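Local coordinates for proteasome protein (Corynebacterium glutamicum ATCC 13032, PDB 2P90) that is of unknown function but belongs to the PAC2 family, which suggests a role related to that of proteasome assembly chaperones, at residues V30-Y35 / G177-M182; C137-P142 / G196-V201; V145-P150 / R257-L262. All coordinates share one frame; numbering follows the deposited sequence.

Contact 1: residues V30-Y35 / G177-M182; sequences VALQGY and GSASLM
The end of strand 27-33 and the loop after it meet the start of helix 179-189 here, where Tyr35 and the N-cap residue Ser178 join in a CH-pi contact. Ser178 CB stands 3.4 Å from the centroid of the Tyr35 ring and 9° off its normal, squarely over one face. Tyr35 CG is anti to the backbone N (chi1 175°), carried toward the helix start. At the phenolic end, Leu181 CD1 comes within 3.7 Å of Tyr35 OH, the two side chains crossing at about a right angle, while that hydroxyl makes a weak hydrogen bond with Pro176 O. Further back along the strand, Leu32 CD1 touches Ala179 CB at 4.3 Å, and Val30 CG1 lies 4.3 Å from Ser180 CB. Ser178 OG and Ser180 OG share a hydrogen bond of 3.0 Å, and Ser180 OG also bonds Tyr139 OH. Glu111 OE2 accepts from Ala179 N in the first turn, and Arg73 of the second subunit bonds Gly177 O. Such packing, with a strand's apolar residues under the first turn of a helix whose N-cap residue is Ser178, is typical of an alpha/beta fold in which helices cover a central sheet.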
ATOM      1  N   VAL B  30       3.873   5.731  23.592  1.00 39.88           N
ATOM      2  CA  VAL B  30       3.916   5.477  22.197  1.00 39.72           C
ATOM      3  C   VAL B  30       2.474   5.657  21.682  1.00 40.55           C
ATOM      4  O   VAL B  30       1.568   4.878  22.018  1.00 40.25           O
ATOM      5  CB  VAL B  30       4.516   4.064  21.890  1.00 39.98           C
ATOM      6  CG1 VAL B  30       4.316   3.687  20.430  1.00 38.90           C
ATOM      7  CG2 VAL B  30       6.000   3.984  22.269  1.00 37.35           C
ATOM      8  N   ALA B  31       2.290   6.716  20.880  1.00 40.11           N
ATOM      9  CA  ALA B  31       1.012   7.058  20.249  1.00 39.88           C
ATOM     10  C   ALA B  31       1.146   7.105  18.708  1.00 40.22           C
ATOM     11  O   ALA B  31       1.346   8.195  18.140  1.00 40.48           O
ATOM     12  CB  ALA B  31       0.532   8.410  20.768  1.00 39.30           C
ATOM     13  N   LEU B  32       1.007   5.952  18.043  1.00 39.65           N
ATOM     14  CA  LEU B  32       1.188   5.869  16.565  1.00 39.70           C
ATOM     15  C   LEU B  32      -0.135   5.786  15.858  1.00 39.20           C
ATOM     16  O   LEU B  32      -0.929   4.885  16.135  1.00 38.67           O
ATOM     17  CB  LEU B  32       2.059   4.659  16.137  1.00 38.35           C
ATOM     18  CG  LEU B  32       3.450   4.517  16.755  1.00 37.90           C
ATOM     19  CD1 LEU B  32       4.140   3.218  16.238  1.00 33.25           C
ATOM     20  CD2 LEU B  32       4.348   5.775  16.524  1.00 37.56           C
ATOM     21  N   GLN B  33      -0.351   6.713  14.932  1.00 39.01           N
ATOM     22  CA  GLN B  33      -1.599   6.810  14.204  1.00 40.73           C
ATOM     23  C   GLN B  33      -1.508   5.887  12.960  1.00 39.85           C
ATOM     24  O   GLN B  33      -0.459   5.778  12.328  1.00 39.75           O
ATOM     25  CB  GLN B  33      -1.847   8.292  13.870  1.00 39.29           C
ATOM     26  CG  GLN B  33      -3.226   8.638  13.287  1.00 43.79           C
ATOM     27  CD  GLN B  33      -3.282  10.088  12.667  1.00 47.81           C
ATOM     28  OE1 GLN B  33      -2.468  10.969  13.023  1.00 57.93           O
ATOM     29  NE2 GLN B  33      -4.247  10.330  11.759  1.00 52.03           N
ATOM     30  N   GLY B  34      -2.578   5.157  12.665  1.00 39.92           N
ATOM     31  CA  GLY B  34      -2.619   4.320  11.475  1.00 39.95           C
ATOM     32  C   GLY B  34      -3.014   2.874  11.696  1.00 39.89           C
ATOM     33  O   GLY B  34      -3.254   2.122  10.734  1.00 40.53           O
ATOM     34  N   TYR B  35      -3.117   2.487  12.959  1.00 39.45           N
ATOM     35  CA  TYR B  35      -3.428   1.111  13.309  1.00 39.31           C
ATOM     36  C   TYR B  35      -4.751   0.960  14.054  1.00 39.93           C
ATOM     37  O   TYR B  35      -5.690   0.338  13.534  1.00 41.17           O
ATOM     38  CB  TYR B  35      -2.278   0.497  14.116  1.00 38.58           C
ATOM     39  CG  TYR B  35      -2.596  -0.878  14.617  1.00 38.51           C
ATOM     40  CD1 TYR B  35      -2.959  -1.906  13.717  1.00 36.98           C
ATOM     41  CD2 TYR B  35      -2.577  -1.168  15.975  1.00 35.21           C
ATOM     42  CE1 TYR B  35      -3.255  -3.185  14.151  1.00 35.61           C
ATOM     43  CE2 TYR B  35      -2.899  -2.467  16.434  1.00 35.72           C
ATOM     44  CZ  TYR B  35      -3.223  -3.461  15.512  1.00 37.38           C
ATOM     45  OH  TYR B  35      -3.526  -4.740  15.942  1.00 39.03           O
ATOM     46  N   GLY B 177      -0.943  -7.499  12.983  1.00 43.06           N
ATOM     47  CA  GLY B 177       0.249  -6.924  13.541  1.00 41.89           C
ATOM     48  C   GLY B 177       0.357  -5.427  13.360  1.00 41.13           C
ATOM     49  O   GLY B 177      -0.277  -4.832  12.464  1.00 40.03           O
ATOM     50  N   SER B 178       1.139  -4.817  14.250  1.00 40.58           N
ATOM     51  CA  SER B 178       1.462  -3.419  14.118  1.00 40.69           C
ATOM     52  C   SER B 178       2.899  -3.149  14.540  1.00 40.36           C
ATOM     53  O   SER B 178       3.566  -4.003  15.107  1.00 40.41           O
ATOM     54  CB  SER B 178       0.479  -2.557  14.892  1.00 41.12           C
ATOM     55  OG  SER B 178       0.818  -2.502  16.255  1.00 41.90           O
ATOM     56  N   ALA B 179       3.385  -1.965  14.204  1.00 40.39           N
ATOM     57  CA  ALA B 179       4.725  -1.582  14.536  1.00 40.36           C
ATOM     58  C   ALA B 179       4.876  -1.495  16.036  1.00 40.83           C
ATOM     59  O   ALA B 179       5.914  -1.891  16.577  1.00 41.84           O
ATOM     60  CB  ALA B 179       5.062  -0.240  13.889  1.00 40.58           C
ATOM     61  N   SER B 180       3.855  -0.981  16.724  1.00 40.83           N
ATOM     62  CA  SER B 180       3.925  -0.925  18.182  1.00 41.24           C
ATOM     63  C   SER B 180       3.903  -2.310  18.881  1.00 41.38           C
ATOM     64  O   SER B 180       4.578  -2.475  19.896  1.00 39.76           O
ATOM     65  CB  SER B 180       2.846  -0.018  18.745  1.00 41.25           C
ATOM     66  OG  SER B 180       1.573  -0.525  18.407  1.00 42.85           O
ATOM     67  N   LEU B 181       3.120  -3.265  18.359  1.00 41.07           N
ATOM     68  CA  LEU B 181       3.093  -4.638  18.888  1.00 41.92           C
ATOM     69  C   LEU B 181       4.454  -5.327  18.714  1.00 42.61           C
ATOM     70  O   LEU B 181       4.962  -5.962  19.652  1.00 43.63           O
ATOM     71  CB  LEU B 181       1.980  -5.464  18.250  1.00 41.51           C
ATOM     72  CG  LEU B 181       0.572  -5.087  18.745  1.00 42.24           C
ATOM     73  CD1 LEU B 181      -0.493  -5.562  17.814  1.00 40.05           C
ATOM     74  CD2 LEU B 181       0.316  -5.626  20.171  1.00 38.69           C
ATOM     75  N   MET B 182       5.077  -5.137  17.547  1.00 42.73           N
ATOM     76  CA  MET B 182       6.443  -5.623  17.319  1.00 41.50           C
ATOM     77  C   MET B 182       7.382  -4.999  18.357  1.00 42.38           C
ATOM     78  O   MET B 182       8.263  -5.674  18.896  1.00 43.38           O
ATOM     79  CB  MET B 182       6.943  -5.304  15.882  1.00 40.56           C
ATOM     80  CG  MET B 182       8.328  -5.940  15.579  1.00 40.41           C
ATOM     81  SD  MET B 182       9.085  -5.835  13.927  1.00 37.18           S
ATOM     82  CE  MET B 182       7.960  -6.859  13.009  1.00 35.91           C
TER

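Contact 2: residues C137-P142 / G196-V201; sequences CLYAAP and GYTVHV
Cys137 O is approached by two groups of the neighbouring strand, accepting a hydrogen bond from Tyr197 N at 2.8 Å and a CA-H...O contact from Gly196 CA at 3.3 Å. It begins a ladder in the parallel part of the mixed central sheet, where segments 137-142 and 196-201 run side by side with their directions 25° apart. Four further backbone bonds follow: Tyr139 N to Tyr197 O, Val199 N to Tyr139 O, Ala141 N to Val199 O and Val201 N to Ala141 O. Leu138 and Ala140 turn their backbone bonds to the other side, Leu138 to Val30 and Ala140 to Ala36 and Ala38.

On one face the Tyr139 ring lies with its edge toward Gly196, whose CA is near the ring plane, 3.7 Å from Tyr139 CE2. Tyr139 OH hydrogen-bonds Glu184 OE2 of helix 179-189. On the other face, Ala140 CB packs against Val199 CG1 at 3.7 Å, and Val199 in turn packs on Ala213 and Leu217 of helix 211-225. Back on the Tyr139 face, Thr198 splits its branches: OG1, beside its own backbone N (chi1 -49°), lies 3.5 Å from Tyr139 CB, whereas CG2, anti to that nitrogen, rests 3.8 Å from Ala141 CB.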
ATOM      1  N   CYS B 137       2.230   1.755  25.067  1.00 41.55           N
ATOM      2  CA  CYS B 137       1.646   1.918  23.747  1.00 41.85           C
ATOM      3  C   CYS B 137       0.133   2.063  23.780  1.00 41.04           C
ATOM      4  O   CYS B 137      -0.543   1.354  24.504  1.00 40.87           O
ATOM      5  CB  CYS B 137       2.011   0.723  22.888  1.00 42.22           C
ATOM      6  SG  CYS B 137       3.796   0.518  22.656  1.00 46.65           S
ATOM      7  N   LEU B 138      -0.394   2.985  22.984  1.00 40.44           N
ATOM      8  CA  LEU B 138      -1.813   3.294  23.014  1.00 40.13           C
ATOM      9  C   LEU B 138      -2.547   2.759  21.795  1.00 40.22           C
ATOM     10  O   LEU B 138      -2.026   2.835  20.684  1.00 40.26           O
ATOM     11  CB  LEU B 138      -2.007   4.799  23.106  1.00 40.02           C
ATOM     12  CG  LEU B 138      -1.239   5.527  24.211  1.00 39.33           C
ATOM     13  CD1 LEU B 138      -1.660   7.007  24.210  1.00 37.76           C
ATOM     14  CD2 LEU B 138      -1.415   4.871  25.616  1.00 36.72           C
ATOM     15  N   TYR B 139      -3.752   2.219  22.026  1.00 40.46           N
ATOM     16  CA  TYR B 139      -4.593   1.595  21.003  1.00 40.03           C
ATOM     17  C   TYR B 139      -6.020   2.039  21.288  1.00 40.29           C
ATOM     18  O   TYR B 139      -6.370   2.207  22.444  1.00 41.76           O
ATOM     19  CB  TYR B 139      -4.533   0.078  21.118  1.00 39.60           C
ATOM     20  CG  TYR B 139      -3.129  -0.482  21.068  1.00 41.64           C
ATOM     21  CD1 TYR B 139      -2.576  -0.868  19.846  1.00 40.83           C
ATOM     22  CD2 TYR B 139      -2.348  -0.623  22.238  1.00 40.95           C
ATOM     23  CE1 TYR B 139      -1.304  -1.353  19.771  1.00 43.02           C
ATOM     24  CE2 TYR B 139      -1.047  -1.126  22.168  1.00 40.40           C
ATOM     25  CZ  TYR B 139      -0.537  -1.482  20.921  1.00 41.50           C
ATOM     26  OH  TYR B 139       0.727  -1.982  20.754  1.00 40.13           O
ATOM     27  N   ALA B 140      -6.822   2.285  20.254  1.00 39.73           N
ATOM     28  CA  ALA B 140      -8.263   2.501  20.418  1.00 39.08           C
ATOM     29  C   ALA B 140      -8.992   1.518  19.507  1.00 40.26           C
ATOM     30  O   ALA B 140      -8.815   1.525  18.254  1.00 39.17           O
ATOM     31  CB  ALA B 140      -8.645   3.920  20.102  1.00 38.04           C
ATOM     32  N   ALA B 141      -9.797   0.648  20.127  1.00 40.47           N
ATOM     33  CA  ALA B 141     -10.511  -0.395  19.368  1.00 40.70           C
ATOM     34  C   ALA B 141     -11.988  -0.156  19.350  1.00 40.76           C
ATOM     35  O   ALA B 141     -12.550   0.201  20.376  1.00 40.65           O
ATOM     36  CB  ALA B 141     -10.199  -1.828  19.925  1.00 39.92           C
ATOM     37  N   PRO B 142     -12.634  -0.404  18.190  1.00 42.20           N
ATOM     38  CA  PRO B 142     -14.091  -0.317  18.173  1.00 42.87           C
ATOM     39  C   PRO B 142     -14.626  -1.543  18.893  1.00 43.92           C
ATOM     40  O   PRO B 142     -14.188  -2.664  18.595  1.00 43.84           O
ATOM     41  CB  PRO B 142     -14.447  -0.367  16.681  1.00 43.08           C
ATOM     42  CG  PRO B 142     -13.254  -1.020  15.995  1.00 43.54           C
ATOM     43  CD  PRO B 142     -12.063  -0.841  16.894  1.00 41.63           C
ATOM     44  N   GLY B 196       0.639  -2.246  26.780  1.00 42.88           N
ATOM     45  CA  GLY B 196      -0.228  -1.683  25.762  1.00 41.77           C
ATOM     46  C   GLY B 196      -1.601  -1.462  26.353  1.00 41.94           C
ATOM     47  O   GLY B 196      -2.204  -2.388  26.910  1.00 41.55           O
ATOM     48  N   TYR B 197      -2.082  -0.216  26.267  1.00 42.26           N
ATOM     49  CA  TYR B 197      -3.429   0.157  26.731  1.00 41.91           C
ATOM     50  C   TYR B 197      -4.386   0.352  25.562  1.00 41.60           C
ATOM     51  O   TYR B 197      -4.179   1.174  24.677  1.00 41.81           O
ATOM     52  CB  TYR B 197      -3.434   1.426  27.589  1.00 42.28           C
ATOM     53  CG  TYR B 197      -2.591   1.428  28.853  1.00 43.53           C
ATOM     54  CD1 TYR B 197      -2.064   0.243  29.405  1.00 43.87           C
ATOM     55  CD2 TYR B 197      -2.356   2.628  29.526  1.00 44.92           C
ATOM     56  CE1 TYR B 197      -1.297   0.267  30.600  1.00 41.66           C
ATOM     57  CE2 TYR B 197      -1.602   2.669  30.723  1.00 44.42           C
ATOM     58  CZ  TYR B 197      -1.078   1.486  31.238  1.00 43.96           C
ATOM     59  OH  TYR B 197      -0.321   1.562  32.373  1.00 45.79           O
ATOM     60  N   THR B 198      -5.464  -0.397  25.584  1.00 41.49           N
ATOM     61  CA  THR B 198      -6.511  -0.227  24.621  1.00 42.09           C
ATOM     62  C   THR B 198      -7.771   0.342  25.295  1.00 42.75           C
ATOM     63  O   THR B 198      -8.280  -0.205  26.276  1.00 42.56           O
ATOM     64  CB  THR B 198      -6.836  -1.597  23.981  1.00 41.89           C
ATOM     65  OG1 THR B 198      -5.611  -2.209  23.563  1.00 42.08           O
ATOM     66  CG2 THR B 198      -7.792  -1.452  22.806  1.00 40.58           C
ATOM     67  N   VAL B 199      -8.283   1.421  24.739  1.00 43.12           N
ATOM     68  CA  VAL B 199      -9.534   1.989  25.189  1.00 43.78           C
ATOM     69  C   VAL B 199     -10.611   1.415  24.255  1.00 44.54           C
ATOM     70  O   VAL B 199     -10.346   1.199  23.062  1.00 45.01           O
ATOM     71  CB  VAL B 199      -9.445   3.551  25.168  1.00 43.71           C
ATOM     72  CG1 VAL B 199      -9.301   4.092  23.730  1.00 42.34           C
ATOM     73  CG2 VAL B 199     -10.622   4.195  25.868  1.00 44.52           C
ATOM     74  N   HIS B 200     -11.799   1.144  24.797  1.00 44.85           N
ATOM     75  CA  HIS B 200     -12.883   0.513  24.048  1.00 46.07           C
ATOM     76  C   HIS B 200     -13.875   1.561  23.637  1.00 45.98           C
ATOM     77  O   HIS B 200     -14.378   2.283  24.491  1.00 47.33           O
ATOM     78  CB  HIS B 200     -13.594  -0.523  24.914  1.00 46.87           C
ATOM     79  CG  HIS B 200     -12.729  -1.687  25.276  1.00 50.32           C
ATOM     80  ND1 HIS B 200     -13.231  -2.954  25.486  1.00 54.20           N
ATOM     81  CD2 HIS B 200     -11.389  -1.782  25.432  1.00 51.19           C
ATOM     82  CE1 HIS B 200     -12.240  -3.772  25.787  1.00 53.88           C
ATOM     83  NE2 HIS B 200     -11.109  -3.087  25.746  1.00 53.84           N
ATOM     84  N   VAL B 201     -14.146   1.670  22.336  1.00 44.81           N
ATOM     85  CA  VAL B 201     -14.959   2.748  21.827  1.00 43.90           C
ATOM     86  C   VAL B 201     -16.194   2.113  21.196  1.00 44.09           C
ATOM     87  O   VAL B 201     -16.045   1.120  20.492  1.00 43.75           O
ATOM     88  CB  VAL B 201     -14.146   3.567  20.776  1.00 44.18           C
ATOM     89  CG1 VAL B 201     -14.990   4.694  20.141  1.00 42.37           C
ATOM     90  CG2 VAL B 201     -12.809   4.090  21.388  1.00 42.80           C
TER

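Contact 3: residues V145-P150 / R257-L262; sequences VPHTRP and RVVGAL
Pro146 and Leu262 bring their CA atoms to 5.5 Å where a loop, folded as a type I beta turn from Pro146 to Arg149, sits against helix 253-276. The turn's own backbone bond, Arg149 N to Pro146 O, is weak. Two helix residues one turn apart, Val259 and Leu262, receive the loop. Pro146 lies against both: its CB is 4.3 Å from Val259 CG1 and 4.0 Å from Leu262 CB, and its CD is 3.8 Å from Leu262 O, the proline and leucine side chains sliding past each other in opposite directions. Leu262 CD1 reaches on to the backbone of Val145, 3.9 Å from its O.

Val259 divides its two methyls between the next loop residues. CG1 meets Thr148 OG1 at 3.5 Å. CG2 comes to His147 CE1 at 4.2 Å, the two side chains crossing at about a right angle. His147 CG takes the crowded position between backbone N and carbonyl carbon (chi1 74°), and Thr148 CG2 covers one face of the imidazole toward its rim. Tyr204 OH bonds His147 ND1, and the ring meets that of His242 of helix 232-250, the planes at about 60°.

Polar ties frame this patch. Thr148 OG1 bonds Glu263, and Arg149 NH2 forms a salt bridge with Asp267, while Arg149 NH1 donates to Thr148 O at 3.2 Å from 53° above the carbonyl plane. The chemistry implies a joint made by van der Waals packing, without hydrogen bonds between the two segments; the bonds to Glu263 and Asp267 would be expected to help set how the loop lies along the helix.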
ATOM      1  N   VAL B 145     -19.770  -1.917  23.009  1.00 44.77           N
ATOM      2  CA  VAL B 145     -19.974  -1.225  24.264  1.00 43.68           C
ATOM      3  C   VAL B 145     -20.810  -0.010  23.899  1.00 43.59           C
ATOM      4  O   VAL B 145     -20.737   0.469  22.746  1.00 43.76           O
ATOM      5  CB  VAL B 145     -18.633  -0.783  24.953  1.00 44.28           C
ATOM      6  CG1 VAL B 145     -17.790  -1.998  25.368  1.00 43.74           C
ATOM      7  CG2 VAL B 145     -17.816   0.212  24.094  1.00 42.25           C
ATOM      8  N   PRO B 146     -21.637   0.479  24.849  1.00 42.82           N
ATOM      9  CA  PRO B 146     -22.494   1.649  24.578  1.00 42.66           C
ATOM     10  C   PRO B 146     -21.875   3.002  24.933  1.00 42.70           C
ATOM     11  O   PRO B 146     -21.044   3.075  25.837  1.00 42.93           O
ATOM     12  CB  PRO B 146     -23.711   1.391  25.475  1.00 42.65           C
ATOM     13  CG  PRO B 146     -23.181   0.538  26.625  1.00 41.72           C
ATOM     14  CD  PRO B 146     -21.871  -0.087  26.194  1.00 42.04           C
ATOM     15  N   HIS B 147     -22.317   4.071  24.267  1.00 42.79           N
ATOM     16  CA  HIS B 147     -21.909   5.424  24.666  1.00 43.43           C
ATOM     17  C   HIS B 147     -22.441   5.828  26.034  1.00 44.07           C
ATOM     18  O   HIS B 147     -22.000   6.843  26.610  1.00 44.12           O
ATOM     19  CB  HIS B 147     -22.302   6.487  23.603  1.00 43.81           C
ATOM     20  CG  HIS B 147     -23.765   6.806  23.561  1.00 43.39           C
ATOM     21  ND1 HIS B 147     -24.660   6.082  22.803  1.00 43.58           N
ATOM     22  CD2 HIS B 147     -24.486   7.785  24.164  1.00 43.07           C
ATOM     23  CE1 HIS B 147     -25.872   6.591  22.952  1.00 43.17           C
ATOM     24  NE2 HIS B 147     -25.792   7.624  23.774  1.00 43.43           N
ATOM     25  N   THR B 148     -23.392   5.040  26.547  1.00 44.87           N
ATOM     26  CA  THR B 148     -24.107   5.347  27.800  1.00 46.02           C
ATOM     27  C   THR B 148     -23.445   4.744  29.045  1.00 46.34           C
ATOM     28  O   THR B 148     -24.004   4.794  30.132  1.00 46.56           O
ATOM     29  CB  THR B 148     -25.581   4.876  27.727  1.00 46.68           C
ATOM     30  OG1 THR B 148     -25.609   3.522  27.265  1.00 47.79           O
ATOM     31  CG2 THR B 148     -26.433   5.764  26.744  1.00 45.80           C
ATOM     32  N   ARG B 149     -22.257   4.170  28.883  1.00 46.84           N
ATOM     33  CA  ARG B 149     -21.524   3.549  29.994  1.00 47.47           C
ATOM     34  C   ARG B 149     -20.079   4.076  30.023  1.00 47.94           C
ATOM     35  O   ARG B 149     -19.554   4.456  28.974  1.00 48.25           O
ATOM     36  CB  ARG B 149     -21.542   2.022  29.849  1.00 47.07           C
ATOM     37  CG  ARG B 149     -22.904   1.403  30.077  1.00 47.14           C
ATOM     38  CD  ARG B 149     -23.289   1.538  31.550  1.00 49.17           C
ATOM     39  NE  ARG B 149     -24.525   0.837  31.871  1.00 48.08           N
ATOM     40  CZ  ARG B 149     -25.749   1.364  31.777  1.00 48.57           C
ATOM     41  NH1 ARG B 149     -25.950   2.623  31.359  1.00 44.83           N
ATOM     42  NH2 ARG B 149     -26.789   0.611  32.097  1.00 47.72           N
ATOM     43  N   PRO B 150     -19.435   4.096  31.212  1.00 48.33           N
ATOM     44  CA  PRO B 150     -18.037   4.588  31.260  1.00 48.31           C
ATOM     45  C   PRO B 150     -17.135   3.883  30.233  1.00 48.75           C
ATOM     46  O   PRO B 150     -17.371   2.711  29.897  1.00 48.42           O
ATOM     47  CB  PRO B 150     -17.576   4.268  32.688  1.00 47.97           C
ATOM     48  CG  PRO B 150     -18.852   4.096  33.508  1.00 47.92           C
ATOM     49  CD  PRO B 150     -19.934   3.653  32.539  1.00 48.19           C
ATOM     50  N   ARG B 257     -32.986   0.409  21.317  1.00 55.51           N
ATOM     51  CA  ARG B 257     -33.036  -1.019  21.501  1.00 56.98           C
ATOM     52  C   ARG B 257     -31.615  -1.580  21.451  1.00 56.58           C
ATOM     53  O   ARG B 257     -31.214  -2.368  22.311  1.00 57.18           O
ATOM     54  CB  ARG B 257     -33.927  -1.589  20.398  1.00 57.54           C
ATOM     55  CG  ARG B 257     -33.737  -3.059  20.027  1.00 62.35           C
ATOM     56  CD  ARG B 257     -35.096  -3.721  19.656  1.00 69.27           C
ATOM     57  NE  ARG B 257     -35.966  -2.871  18.822  1.00 74.65           N
ATOM     58  CZ  ARG B 257     -36.882  -2.004  19.282  1.00 77.17           C
ATOM     59  NH1 ARG B 257     -37.069  -1.838  20.589  1.00 78.29           N
ATOM     60  NH2 ARG B 257     -37.616  -1.285  18.425  1.00 77.49           N
ATOM     61  N   VAL B 258     -30.852  -1.121  20.463  1.00 56.13           N
ATOM     62  CA  VAL B 258     -29.457  -1.491  20.282  1.00 54.76           C
ATOM     63  C   VAL B 258     -28.543  -1.021  21.419  1.00 54.31           C
ATOM     64  O   VAL B 258     -27.659  -1.764  21.841  1.00 54.70           O
ATOM     65  CB  VAL B 258     -28.949  -0.996  18.906  1.00 55.20           C
ATOM     66  CG1 VAL B 258     -27.388  -1.025  18.815  1.00 54.68           C
ATOM     67  CG2 VAL B 258     -29.605  -1.828  17.786  1.00 53.32           C
ATOM     68  N   VAL B 259     -28.774   0.193  21.921  1.00 53.32           N
ATOM     69  CA  VAL B 259     -28.023   0.752  23.058  1.00 52.44           C
ATOM     70  C   VAL B 259     -28.297  -0.007  24.373  1.00 51.85           C
ATOM     71  O   VAL B 259     -27.357  -0.359  25.100  1.00 51.41           O
ATOM     72  CB  VAL B 259     -28.291   2.309  23.219  1.00 52.83           C
ATOM     73  CG1 VAL B 259     -27.600   2.903  24.464  1.00 51.27           C
ATOM     74  CG2 VAL B 259     -27.857   3.054  21.942  1.00 52.73           C
ATOM     75  N   GLY B 260     -29.576  -0.258  24.661  1.00 50.61           N
ATOM     76  CA  GLY B 260     -29.986  -1.028  25.845  1.00 49.43           C
ATOM     77  C   GLY B 260     -29.454  -2.452  25.887  1.00 48.38           C
ATOM     78  O   GLY B 260     -29.081  -2.948  26.947  1.00 48.74           O
ATOM     79  N   ALA B 261     -29.409  -3.116  24.737  1.00 47.64           N
ATOM     80  CA  ALA B 261     -28.795  -4.447  24.651  1.00 46.74           C
ATOM     81  C   ALA B 261     -27.264  -4.435  24.936  1.00 46.07           C
ATOM     82  O   ALA B 261     -26.745  -5.327  25.611  1.00 45.98           O
ATOM     83  CB  ALA B 261     -29.103  -5.089  23.317  1.00 46.15           C
ATOM     84  N   LEU B 262     -26.560  -3.419  24.451  1.00 45.22           N
ATOM     85  CA  LEU B 262     -25.138  -3.223  24.808  1.00 45.57           C
ATOM     86  C   LEU B 262     -24.941  -2.843  26.280  1.00 45.69           C
ATOM     87  O   LEU B 262     -23.917  -3.199  26.889  1.00 45.86           O
ATOM     88  CB  LEU B 262     -24.457  -2.184  23.904  1.00 44.69           C
ATOM     89  CG  LEU B 262     -24.382  -2.460  22.390  1.00 45.66           C
ATOM     90  CD1 LEU B 262     -24.032  -1.171  21.565  1.00 41.88           C
ATOM     91  CD2 LEU B 262     -23.403  -3.614  22.085  1.00 44.39           C
TER

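How the contacts relate
From the N terminus, residues 30-35 come first, then 137-142 and 145-150, the opening segments of contacts 2 and 3. Contact 1 closes its loop at 177-182, contact 2 at 196-201 and contact 3 at 257-262, in the order in which they opened; every pair therefore crosses and none is nested. Contacts 1 and 2 share the central sheet, where strands 27-33 and 134-143 are neighbours, joined between the contacts by the backbone pair Val30 O and Leu138 N. Contact 3 is more remote, its centre about 28 Å from that of contact 1, yet the Val145 side chain packs on the backbone of His200 and Val201. Together they tie the sheet to helix 179-189 and, through the loop, to helix 253-276.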